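Alpha/beta hydrolase (Enterobacter asburiae, PDB 6KMO) probably hydrolyses ester bonds, as an esterase or lipase of the alpha/beta hydrolase family. Local coordinates at residues 154-158 against 196-201. The protein carries 2 engineered substitutions. Residues are numbered along the deposited sequence; the frame is centred on the assembly and turned at random. Where two conformers were deposited one is given.
Sequences YEATK and FNGPKI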
ATOM      1  N   TYR A 154     -19.878 -11.345 -15.452  1.00  7.05           N
ATOM      2  CA  TYR A 154     -19.728 -12.745 -15.059  1.00  7.01           C
ATOM      3  C   TYR A 154     -19.612 -13.657 -16.283  1.00  8.50           C
ATOM      4  O   TYR A 154     -18.751 -14.544 -16.329  1.00  6.82           O
ATOM      5  CB  TYR A 154     -20.870 -13.206 -14.135  1.00  8.35           C
ATOM      6  CG  TYR A 154     -20.763 -14.680 -13.842  1.00  8.38           C
ATOM      7  CD1 TYR A 154     -19.835 -15.160 -12.950  1.00  8.54           C
ATOM      8  CD2 TYR A 154     -21.526 -15.594 -14.537  1.00 11.50           C
ATOM      9  CE1 TYR A 154     -19.686 -16.512 -12.703  1.00  8.72           C
ATOM     10  CE2 TYR A 154     -21.384 -16.946 -14.310  1.00 16.62           C
ATOM     11  CZ  TYR A 154     -20.472 -17.393 -13.391  1.00 13.90           C
ATOM     12  OH  TYR A 154     -20.352 -18.746 -13.174  1.00 19.06           O
ATOM     13  N   GLU A 155     -20.476 -13.457 -17.278  1.00  8.22           N
ATOM     14  CA  GLU A 155     -20.415 -14.289 -18.473  1.00  8.53           C
ATOM     15  C   GLU A 155     -19.075 -14.142 -19.180  1.00  8.78           C
ATOM     16  O   GLU A 155     -18.507 -15.128 -19.668  1.00  8.88           O
ATOM     17  CB  GLU A 155     -21.579 -13.947 -19.404  1.00 10.82           C
ATOM     18  CG  GLU A 155     -22.954 -14.390 -18.894  1.00 12.26           C
ATOM     19  CD  GLU A 155     -23.158 -15.893 -18.908  1.00 19.15           C
ATOM     20  OE1 GLU A 155     -22.408 -16.610 -19.594  1.00 22.37           O
ATOM     21  OE2 GLU A 155     -24.098 -16.364 -18.231  1.00 33.71           O
ATOM     22  N   ALA A 156     -18.541 -12.928 -19.248  1.00  7.18           N
ATOM     23  CA  ALA A 156     -17.230 -12.734 -19.879  1.00  6.56           C
ATOM     24  C   ALA A 156     -16.116 -13.411 -19.079  1.00  7.66           C
ATOM     25  O   ALA A 156     -15.170 -13.964 -19.654  1.00  7.67           O
ATOM     26  CB  ALA A 156     -16.945 -11.243 -20.037  1.00  7.62           C
ATOM     27  N   THR A 157     -16.215 -13.379 -17.745  1.00  5.99           N
ATOM     28  CA  THR A 157     -15.248 -14.046 -16.882  1.00  6.26           C
ATOM     29  C   THR A 157     -15.274 -15.548 -17.112  1.00  8.24           C
ATOM     30  O   THR A 157     -14.220 -16.193 -17.262  1.00  6.97           O
ATOM     31  CB  THR A 157     -15.574 -13.707 -15.421  1.00  6.76           C
ATOM     32  OG1 THR A 157     -15.462 -12.280 -15.208  1.00  7.29           O
ATOM     33  CG2 THR A 157     -14.638 -14.408 -14.464  1.00  7.69           C
ATOM     34  N   LYS A 158     -16.477 -16.121 -17.133  0.72  7.64           N
ATOM     35  CA  LYS A 158     -16.632 -17.541 -17.432  0.72  8.75           C
ATOM     36  C   LYS A 158     -16.054 -17.876 -18.800  0.72  9.18           C
ATOM     37  O   LYS A 158     -15.395 -18.910 -18.966  0.72  9.59           O
ATOM     38  CB  LYS A 158     -18.111 -17.918 -17.354  0.72 10.87           C
ATOM     39  CG  LYS A 158     -18.388 -19.395 -17.509  0.72 16.67           C
ATOM     40  CD  LYS A 158     -19.846 -19.707 -17.176  0.72 21.22           C
ATOM     41  CE  LYS A 158     -20.272 -21.054 -17.755  0.72 26.63           C
ATOM     42  NZ  LYS A 158     -19.982 -21.159 -19.216  0.72 30.84           N
ATOM     43  N   PHE A 196     -22.467 -20.037  -8.277  1.00 13.52           N
ATOM     44  CA  PHE A 196     -22.608 -20.883  -9.458  1.00 13.04           C
ATOM     45  C   PHE A 196     -21.472 -21.896  -9.602  1.00 16.39           C
ATOM     46  O   PHE A 196     -21.350 -22.531 -10.660  1.00 21.13           O
ATOM     47  CB  PHE A 196     -22.715 -20.012 -10.715  1.00 16.13           C
ATOM     48  CG  PHE A 196     -23.823 -18.989 -10.667  1.00 14.39           C
ATOM     49  CD1 PHE A 196     -25.029 -19.263 -10.054  1.00 18.76           C
ATOM     50  CD2 PHE A 196     -23.646 -17.741 -11.248  1.00 18.08           C
ATOM     51  CE1 PHE A 196     -26.041 -18.316 -10.022  1.00 20.25           C
ATOM     52  CE2 PHE A 196     -24.649 -16.799 -11.228  1.00 16.80           C
ATOM     53  CZ  PHE A 196     -25.841 -17.071 -10.607  1.00 18.01           C
ATOM     54  N   ASN A 197     -20.635 -22.050  -8.577  1.00 14.89           N
ATOM     55  CA  ASN A 197     -19.534 -23.019  -8.550  1.00 14.01           C
ATOM     56  C   ASN A 197     -18.554 -22.858  -9.718  1.00 24.27           C
ATOM     57  O   ASN A 197     -18.179 -23.820 -10.395  1.00 25.50           O
ATOM     58  CB  ASN A 197     -20.050 -24.460  -8.454  1.00 20.90           C
ATOM     59  CG  ASN A 197     -21.042 -24.645  -7.323  1.00 28.52           C
ATOM     60  OD1 ASN A 197     -20.691 -24.527  -6.148  1.00 41.84           O
ATOM     61  ND2 ASN A 197     -22.292 -24.922  -7.675  1.00 35.05           N
ATOM     62  N   GLY A 198     -18.103 -21.630  -9.928  1.00 16.90           N
ATOM     63  CA  GLY A 198     -16.976 -21.383 -10.805  1.00 13.48           C
ATOM     64  C   GLY A 198     -17.236 -20.157 -11.643  1.00 13.68           C
ATOM     65  O   GLY A 198     -18.343 -19.600 -11.655  1.00 14.52           O
ATOM     66  N   PRO A 199     -16.221 -19.700 -12.363  1.00 10.31           N
ATOM     67  CA  PRO A 199     -14.859 -20.228 -12.404  1.00  8.82           C
ATOM     68  C   PRO A 199     -13.987 -19.851 -11.208  1.00 10.11           C
ATOM     69  O   PRO A 199     -14.351 -18.931 -10.457  1.00 10.81           O
ATOM     70  CB  PRO A 199     -14.290 -19.578 -13.671  1.00 13.11           C
ATOM     71  CG  PRO A 199     -14.966 -18.292 -13.732  1.00 14.90           C
ATOM     72  CD  PRO A 199     -16.378 -18.540 -13.253  1.00 12.59           C
ATOM     73  N   LYS A 200     -12.878 -20.571 -11.036  1.00  9.93           N
ATOM     74  CA  LYS A 200     -11.909 -20.276  -9.991  1.00  9.58           C
ATOM     75  C   LYS A 200     -11.247 -18.929 -10.242  1.00  8.29           C
ATOM     76  O   LYS A 200     -10.874 -18.610 -11.371  1.00  9.00           O
ATOM     77  CB  LYS A 200     -10.823 -21.354  -9.964  1.00 12.23           C
ATOM     78  CG  LYS A 200     -11.216 -22.693  -9.365  1.00 25.92           C
ATOM     79  CD  LYS A 200     -12.312 -22.552  -8.318  1.00 37.05           C
ATOM     80  CE  LYS A 200     -13.621 -23.158  -8.811  1.00 46.42           C
ATOM     81  NZ  LYS A 200     -14.666 -23.180  -7.749  1.00 40.08           N
ATOM     82  N   ILE A 201     -11.082 -18.153  -9.168  1.00  8.21           N
ATOM     83  CA  ILE A 201     -10.482 -16.823  -9.230  1.00  8.20           C
ATOM     84  C   ILE A 201      -9.273 -16.806  -8.305  1.00  7.49           C
ATOM     85  O   ILE A 201      -9.402 -17.093  -7.107  1.00  8.77           O
ATOM     86  CB  ILE A 201     -11.499 -15.742  -8.807  1.00  7.39           C
ATOM     87  CG1 ILE A 201     -12.719 -15.719  -9.731  1.00  9.70           C
ATOM     88  CG2 ILE A 201     -10.847 -14.358  -8.721  1.00  8.32           C
ATOM     89  CD1 ILE A 201     -12.437 -15.461 -11.168  1.00 10.58           C
TER
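Tyr154 reaches from helix 148-163 to the loop 196-201, where its ring meets Phe196, Gly198 and Pro199. In this alpha/beta hydrolase fold the contact packs helix 148-163 against the loop that leads from helix 181-195 into the sheet strand 203-207. The hydroxyl of Tyr154 donates a hydrogen bond to the backbone carbonyl of Gly198, with Tyr154 OH 2.7 Å from Gly198 O. The donor stands 28° out of the carbonyl plane, while the acceptor O lies at the edge of the ring, near the ring plane. CG of Tyr154 is anti to its own backbone N (chi1 175°), which carries the ring off the helix to the loop.

Phe196 turns an edge to one face of this ring, a T-shaped pair with planes at 67° and centroids 5.5 Å apart. Phe196 CD2 does the touching, 3.8 Å from Tyr154 CZ. Leu8 of the second subunit also packs on Phe196.

The Gly198-Pro199 peptide is cis. The tyrosine and proline side chains run past each other in opposite directions, with Pro199 CD 3.9 Å from Tyr154 CE1. One turn along the helix, CG of the same proline approaches CA of Lys158. Thr157 bonds through OG1 to the carbonyl of Ala153 and offers its methyl to the loop. Thr157 CG2 lies 4.0 Å from Pro199 CG. The same methyl also meets CD1 of Ile201.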